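Local coordinates for protein sorbitol dehydrogenase (Gluconobacter oxydans, PDB 5ITG) that probably oxidises D-sorbitol to L-sorbose with an NADP cofactor, as a Rossmann-fold member of the mannitol dehydrogenase family, at residues K331-L334 / N335-I339; T349-G352 / Y353-S356. All coordinates share one frame; numbering follows the deposited sequence.

Interaction 1 of 2, residues K331-L334 / N335-I339; sequences KNYL and NKDVI
Tyr333 O accepts two backbone hydrogen bonds, from Asp337 N at 2.9 Å and from Val338 N at 3.1 Å. The shared carbonyl marks where helix 324-338, in the C-terminal domain of the mannitol dehydrogenase family, widens from alpha to pi-type turns: Asn335 N and Lys336 N still bond four residues back, whereas Ile339 N reaches five back to Leu334 O.

The same turn brings the Tyr333 ring and Val338 together. With CG of Tyr333 anti to the backbone N (chi1 171°), the ring is turned toward the next turn, where Val338 CG2 sits over one face, toward the rim, 3.9 Å from the centroid in a CH-pi contact. A beta-branched valine suits this place, since its second methyl stays close to the backbone and can reach the ring. Ala300, Met304 and Thr388 pack on Tyr333, Met297 and Thr388 on Val338.

Asp337 crosses the tyrosine at about a right angle, its carboxylate plane turned 50° from the ring; Asp337 OD2 approaches Tyr333 CD1 to 3.5 Å and is held by a salt bridge to Arg401, so this buried charge is paired. On the more polar side, Asn335 OD1 bonds to Arg354 of helix 350-361, while a water joins two asparagines, donating to Asn332 OD1 and accepting from Asn335 ND2 at 3.0 Å.

Interaction 2 of 2, residues T349-G352 / Y353-S356; sequences TLEG and YRDS
Arg354 folds its guanidinium back over Glu351, whose CB stands 3.9 Å above one face of that plane, toward the rim. Glu351 O also lies over a face of the guanidinium and is approached by Arg354 CB to 3.4 Å, while Asp355 N makes a hydrogen bond to that carbonyl at 3.0 Å. The arginine starts anti to the backbone N (chi1 170°) and bends at chi3 (69°), a turn that brings the guanidinium round to Asp355. There Arg354 NE and NH2 grip a single oxygen side-on: Asp355 OD1 lies at the guanidinium edge, 3.1 Å from NH2, and both nitrogens reach it from one face of the carboxylate. Arg354 NH1 turns instead to Asn335 of the preceding helix.

All this belongs to the first turns of helix 350-361. Thr349 is its N-cap: Thr349 OG1 accepts from Gly352 N at 2.9 Å, and a CB on Gly352 would crowd that hydroxyl, so glycine fits. The tightly packed side belongs to Leu350 and Tyr353, both buried, the tyrosine lying against helix 288-312. Ser356 OG donates to Tyr353 O at 2.5 Å and hangs over one face of the ring.

The opposite character is found at Thr349, Glu351, Gly352 and Asp355, all exposed. Were Arg354 replaced by alanine, Asp355 OD1 would probably lose both these donors and Asn335 OD1 its bond from the guanidinium. Glu351 itself stays apart from the arginine's charge, its OE2 6.0 Å from Arg354 NH1.

From the N terminus, the chain first runs through helix 324-338, whose last turns hold interaction 1, then through a short connection into helix 350-361, whose opening turns hold interaction 2. Each contact joins adjoining segments and closes no more than local helical turns; the two follow in series, neither nesting nor crossing, with centres about 11 Å apart. They meet directly: Asn335 OD1 lies 2.7 Å from Arg354 NH1 in a probable hydrogen bond, and Leu334 CD1 packs on Arg354 CG. Ile339 rests on Leu350 nearby. Helix 288-312 touches both, so the three helices form one packed group within the C-terminal domain.

Interaction 1 of 2, residues K331-L334 / N335-I339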
loop_
_atom_site.group_PDB
_atom_site.type_symbol
_atom_site.label_atom_id
_atom_site.label_comp_id
_atom_site.label_asym_id
_atom_site.label_seq_id
_atom_site.Cartn_x
_atom_site.Cartn_y
_atom_site.Cartn_z
ATOM N N LYS A 331 10.071 -12.382 -16.837
ATOM C CA LYS A 331 9.814 -11.547 -18.011
ATOM C C LYS A 331 8.926 -12.266 -19.018
ATOM O O LYS A 331 8.043 -11.657 -19.631
ATOM C CB LYS A 331 11.124 -11.156 -18.702
ATOM C CG LYS A 331 12.000 -10.181 -17.936
ATOM C CD LYS A 331 13.296 -9.976 -18.700
ATOM C CE LYS A 331 14.239 -9.041 -17.975
ATOM N NZ LYS A 331 15.500 -8.878 -18.752
ATOM N N ASN A 332 9.159 -13.558 -19.195
ATOM C CA ASN A 332 8.366 -14.339 -20.144
ATOM C C ASN A 332 6.914 -14.460 -19.684
ATOM O O ASN A 332 5.994 -14.426 -20.504
ATOM C CB ASN A 332 8.975 -15.735 -20.347
ATOM C CG ASN A 332 10.342 -15.680 -21.020
ATOM O OD1 ASN A 332 10.686 -14.690 -21.678
ATOM N ND2 ASN A 332 11.119 -16.750 -20.877
ATOM N N TYR A 333 6.716 -14.629 -18.379
ATOM C CA TYR A 333 5.365 -14.716 -17.808
ATOM C C TYR A 333 4.648 -13.377 -18.048
ATOM O O TYR A 333 3.533 -13.342 -18.558
ATOM C CB TYR A 333 5.460 -15.001 -16.303
ATOM C CG TYR A 333 4.153 -14.899 -15.524
ATOM C CD1 TYR A 333 3.090 -15.764 -15.779
ATOM C CD2 TYR A 333 4.001 -13.953 -14.505
ATOM C CE1 TYR A 333 1.895 -15.694 -15.030
ATOM C CE2 TYR A 333 2.811 -13.875 -13.753
ATOM C CZ TYR A 333 1.767 -14.751 -14.023
ATOM O OH TYR A 333 0.599 -14.684 -13.281
ATOM N N LEU A 334 5.292 -12.275 -17.674
ATOM C CA LEU A 334 4.691 -10.968 -17.872
ATOM C C LEU A 334 4.430 -10.653 -19.346
ATOM O O LEU A 334 3.347 -10.186 -19.697
ATOM C CB LEU A 334 5.567 -9.884 -17.249
ATOM C CG LEU A 334 5.666 -9.967 -15.723
ATOM C CD1 LEU A 334 6.634 -8.903 -15.238
ATOM C CD2 LEU A 334 4.287 -9.760 -15.085
ATOM N N ASN A 335 5.405 -10.925 -20.210
ATOM C CA ASN A 335 5.250 -10.645 -21.647
ATOM C C ASN A 335 4.269 -11.536 -22.393
ATOM O O ASN A 335 3.464 -11.059 -23.196
ATOM C CB ASN A 335 6.592 -10.753 -22.373
ATOM C CG ASN A 335 7.531 -9.625 -22.032
ATOM O OD1 ASN A 335 7.103 -8.496 -21.805
ATOM N ND2 ASN A 335 8.823 -9.918 -22.017
ATOM N N LYS A 336 4.338 -12.831 -22.125
ATOM C CA LYS A 336 3.503 -13.791 -22.835
ATOM C C LYS A 336 2.157 -14.171 -22.230
ATOM O O LYS A 336 1.224 -14.508 -22.964
ATOM C CB LYS A 336 4.309 -15.068 -23.070
ATOM C CG LYS A 336 5.680 -14.818 -23.678
ATOM C CD LYS A 336 5.585 -14.098 -25.017
ATOM C CE LYS A 336 6.967 -13.664 -25.504
ATOM N NZ LYS A 336 6.895 -12.810 -26.734
ATOM N N ASP A 337 2.047 -14.129 -20.906
ATOM C CA ASP A 337 0.802 -14.521 -20.248
ATOM C C ASP A 337 -0.063 -13.394 -19.695
ATOM O O ASP A 337 -1.283 -13.400 -19.872
ATOM C CB ASP A 337 1.112 -15.512 -19.120
ATOM C CG ASP A 337 1.949 -16.684 -19.599
ATOM O OD1 ASP A 337 1.518 -17.368 -20.548
ATOM O OD2 ASP A 337 3.038 -16.915 -19.039
ATOM N N VAL A 338 0.558 -12.426 -19.032
ATOM C CA VAL A 338 -0.197 -11.334 -18.427
ATOM C C VAL A 338 -0.512 -10.166 -19.351
ATOM O O VAL A 338 -1.678 -9.843 -19.559
ATOM C CB VAL A 338 0.524 -10.796 -17.172
ATOM C CG1 VAL A 338 -0.344 -9.727 -16.471
ATOM C CG2 VAL A 338 0.819 -11.950 -16.205
ATOM N N ILE A 339 0.517 -9.531 -19.901
ATOM C CA ILE A 339 0.309 -8.385 -20.781
ATOM C C ILE A 339 -0.717 -8.610 -21.902
ATOM O O ILE A 339 -1.550 -7.732 -22.171
ATOM C CB ILE A 339 1.663 -7.890 -21.384
ATOM C CG1 ILE A 339 2.471 -7.170 -20.292
ATOM C CG2 ILE A 339 1.417 -6.923 -22.543
ATOM C CD1 ILE A 339 3.852 -6.696 -20.740
HETATM O O HOH W 1 9.748 -12.643 -22.803
#

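Interaction 2 of 2, residues T349-G352 / Y353-S356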
loop_
_atom_site.group_PDB
_atom_site.type_symbol
_atom_site.label_atom_id
_atom_site.label_comp_id
_atom_site.label_asym_id
_atom_site.label_seq_id
_atom_site.Cartn_x
_atom_site.Cartn_y
_atom_site.Cartn_z
ATOM N N THR A 349 2.436 2.359 -20.666
ATOM C CA THR A 349 2.561 1.127 -21.430
ATOM C C THR A 349 2.774 0.011 -20.416
ATOM O O THR A 349 3.404 0.215 -19.368
ATOM C CB THR A 349 3.745 1.143 -22.421
ATOM O OG1 THR A 349 4.977 1.198 -21.701
ATOM C CG2 THR A 349 3.647 2.346 -23.353
ATOM N N LEU A 350 2.215 -1.155 -20.710
ATOM C CA LEU A 350 2.352 -2.292 -19.817
ATOM C C LEU A 350 3.812 -2.737 -19.802
ATOM O O LEU A 350 4.304 -3.253 -18.795
ATOM C CB LEU A 350 1.433 -3.428 -20.277
ATOM C CG LEU A 350 -0.057 -3.073 -20.148
ATOM C CD1 LEU A 350 -0.925 -4.161 -20.758
ATOM C CD2 LEU A 350 -0.403 -2.875 -18.684
ATOM N N GLU A 351 4.509 -2.507 -20.914
ATOM C CA GLU A 351 5.912 -2.881 -21.022
ATOM C C GLU A 351 6.764 -2.000 -20.127
ATOM O O GLU A 351 7.762 -2.455 -19.567
ATOM C CB GLU A 351 6.391 -2.769 -22.469
ATOM C CG GLU A 351 5.627 -3.655 -23.429
ATOM C CD GLU A 351 4.659 -2.877 -24.305
ATOM O OE1 GLU A 351 3.626 -2.353 -23.792
ATOM O OE2 GLU A 351 4.948 -2.789 -25.515
ATOM N N GLY A 352 6.371 -0.735 -20.011
ATOM C CA GLY A 352 7.090 0.192 -19.156
ATOM C C GLY A 352 6.827 -0.196 -17.711
ATOM O O GLY A 352 7.697 -0.069 -16.852
ATOM N N TYR A 353 5.617 -0.668 -17.433
ATOM C CA TYR A 353 5.289 -1.079 -16.077
ATOM C C TYR A 353 6.135 -2.303 -15.741
ATOM O O TYR A 353 6.690 -2.410 -14.647
ATOM C CB TYR A 353 3.812 -1.440 -15.939
ATOM C CG TYR A 353 3.395 -1.566 -14.480
ATOM C CD1 TYR A 353 3.157 -0.435 -13.706
ATOM C CD2 TYR A 353 3.304 -2.812 -13.869
ATOM C CE1 TYR A 353 2.838 -0.542 -12.341
ATOM C CE2 TYR A 353 2.989 -2.937 -12.518
ATOM C CZ TYR A 353 2.758 -1.802 -11.762
ATOM O OH TYR A 353 2.449 -1.936 -10.429
ATOM N N ARG A 354 6.214 -3.227 -16.693
ATOM C CA ARG A 354 7.006 -4.446 -16.537
ATOM C C ARG A 354 8.437 -4.065 -16.172
ATOM O O ARG A 354 9.031 -4.636 -15.256
ATOM C CB ARG A 354 7.010 -5.240 -17.849
ATOM C CG ARG A 354 8.000 -6.400 -17.899
ATOM C CD ARG A 354 8.331 -6.739 -19.358
ATOM N NE ARG A 354 9.126 -5.688 -19.994
ATOM C CZ ARG A 354 9.218 -5.497 -21.309
ATOM N NH1 ARG A 354 8.558 -6.281 -22.156
ATOM N NH2 ARG A 354 9.987 -4.525 -21.783
ATOM N N ASP A 355 8.990 -3.094 -16.893
ATOM C CA ASP A 355 10.351 -2.659 -16.623
ATOM C C ASP A 355 10.500 -2.141 -15.198
ATOM O O ASP A 355 11.501 -2.425 -14.539
ATOM C CB ASP A 355 10.785 -1.581 -17.621
ATOM C CG ASP A 355 10.931 -2.124 -19.032
ATOM O OD1 ASP A 355 11.142 -3.349 -19.174
ATOM O OD2 ASP A 355 10.850 -1.331 -19.996
ATOM N N SER A 356 9.511 -1.395 -14.714
ATOM C CA SER A 356 9.583 -0.866 -13.352
ATOM C C SER A 356 9.495 -1.982 -12.312
ATOM O O SER A 356 10.153 -1.923 -11.274
ATOM C CB SER A 356 8.469 0.158 -13.098
ATOM O OG SER A 356 7.187 -0.452 -13.096
#